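Local coordinates for protein intimin (Escherichia coli, PDB 1F00) that probably mediates adhesion of enteropathogenic bacteria to host cells by binding a receptor through its C-terminal lectin-like region, at residues N215-E218 and N219-K222. Sequence-based numbering, arbitrary orientation.
Sequences NELE and NVFK
The carboxamides of Asn-215 and Asn-219, one turn apart, meet with their planes 73° apart. The backbone O of Asn-215 lies off one face of the Asn-219 amide, 3.2 Å from ND2, whose N-H bonds run in the amide plane and so do not point at it. Asn-219 ND2 in turn reaches Asn-215 OD1 from above the plane of that amide, at 3.1 Å; here too the angle is too poor for a hydrogen bond. Their first torsions bring them together: Asn-215 sends CG anti to its own N (chi1 -178°), while Asn-219 keeps CG beside its N, above the preceding turn. Along the same exposed flank, Glu-218 stretches out fully, and Lys-222 folds back at its last two torsions. Glu-218 OE1 and Lys-222 NZ remain 4.6 Å apart, a loose attraction of opposite charges at most. On the buried flank, Leu-217 and Val-220 lie side by side, CD2 to CG2 4.2 Å, and Val-220 CG2 also rests 3.4 Å from Glu-216 O. Leu-217 packs on Tyr-258 of strand 254-259, as does Phe-221, whose ring leads away from the preceding turn. Backbone i to i+4 hydrogen bonds join Asn-219 to Asn-215, Phe-221 to Leu-217, and Lys-222 N to Glu-218 O (2.8 Å). Polar on one flank and apolar on the other, this is an amphipathic alpha-helix, 214-224, laid against a strand of the C-type lectin-like domain.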
# COMPACT_ATOMS: atom_id res chain seq x y z
N ASN A 215 -2.92 -31.92 0.23
CA ASN A 215 -2.91 -31.01 -0.92
C ASN A 215 -3.40 -29.60 -0.54
O ASN A 215 -2.78 -28.60 -0.92
CB ASN A 215 -3.77 -31.59 -2.05
CG ASN A 215 -3.76 -30.72 -3.30
OD1 ASN A 215 -4.41 -29.68 -3.34
ND2 ASN A 215 -3.03 -31.16 -4.31
N GLU A 216 -4.49 -29.52 0.21
CA GLU A 216 -5.03 -28.21 0.59
C GLU A 216 -4.03 -27.37 1.38
O GLU A 216 -3.93 -26.16 1.17
CB GLU A 216 -6.34 -28.37 1.38
CG GLU A 216 -7.00 -27.03 1.73
CD GLU A 216 -8.47 -27.18 2.13
OE1 GLU A 216 -8.79 -28.08 2.91
OE2 GLU A 216 -9.31 -26.37 1.66
N LEU A 217 -3.28 -27.99 2.29
CA LEU A 217 -2.29 -27.25 3.08
C LEU A 217 -1.00 -27.02 2.28
O LEU A 217 -0.29 -26.05 2.50
CB LEU A 217 -1.98 -27.97 4.40
CG LEU A 217 -3.10 -27.96 5.45
CD1 LEU A 217 -2.59 -28.53 6.76
CD2 LEU A 217 -3.59 -26.53 5.66
N GLU A 218 -0.70 -27.93 1.36
CA GLU A 218 0.49 -27.78 0.54
C GLU A 218 0.36 -26.49 -0.28
O GLU A 218 1.34 -25.77 -0.49
CB GLU A 218 0.64 -28.97 -0.41
CG GLU A 218 1.85 -28.87 -1.31
CD GLU A 218 1.96 -30.05 -2.26
OE1 GLU A 218 2.89 -30.07 -3.09
OE2 GLU A 218 1.10 -30.97 -2.17
N ASN A 219 -0.85 -26.20 -0.74
CA ASN A 219 -1.07 -24.98 -1.51
C ASN A 219 -0.87 -23.75 -0.63
O ASN A 219 -0.47 -22.68 -1.12
CB ASN A 219 -2.46 -24.99 -2.16
CG ASN A 219 -2.49 -25.84 -3.42
OD1 ASN A 219 -1.65 -25.66 -4.32
ND2 ASN A 219 -3.44 -26.76 -3.50
N VAL A 220 -1.13 -23.90 0.67
CA VAL A 220 -0.94 -22.81 1.61
C VAL A 220 0.57 -22.52 1.70
O VAL A 220 1.00 -21.37 1.62
CB VAL A 220 -1.48 -23.18 3.01
CG1 VAL A 220 -1.19 -22.05 3.99
CG2 VAL A 220 -2.99 -23.45 2.93
N PHE A 221 1.36 -23.57 1.89
CA PHE A 221 2.82 -23.44 1.99
C PHE A 221 3.37 -22.88 0.67
O PHE A 221 4.28 -22.05 0.66
CB PHE A 221 3.45 -24.81 2.26
CG PHE A 221 4.94 -24.76 2.45
CD1 PHE A 221 5.50 -24.51 3.70
CD2 PHE A 221 5.80 -24.92 1.36
CE1 PHE A 221 6.89 -24.42 3.87
CE2 PHE A 221 7.19 -24.83 1.51
CZ PHE A 221 7.73 -24.58 2.77
N LYS A 222 2.79 -23.32 -0.44
CA LYS A 222 3.20 -22.86 -1.76
C LYS A 222 3.11 -21.34 -1.86
O LYS A 222 4.01 -20.68 -2.39
CB LYS A 222 2.30 -23.50 -2.83
CG LYS A 222 2.66 -23.13 -4.26
CD LYS A 222 1.65 -23.71 -5.25
CE LYS A 222 1.49 -25.22 -5.08
NZ LYS A 222 2.79 -25.96 -5.19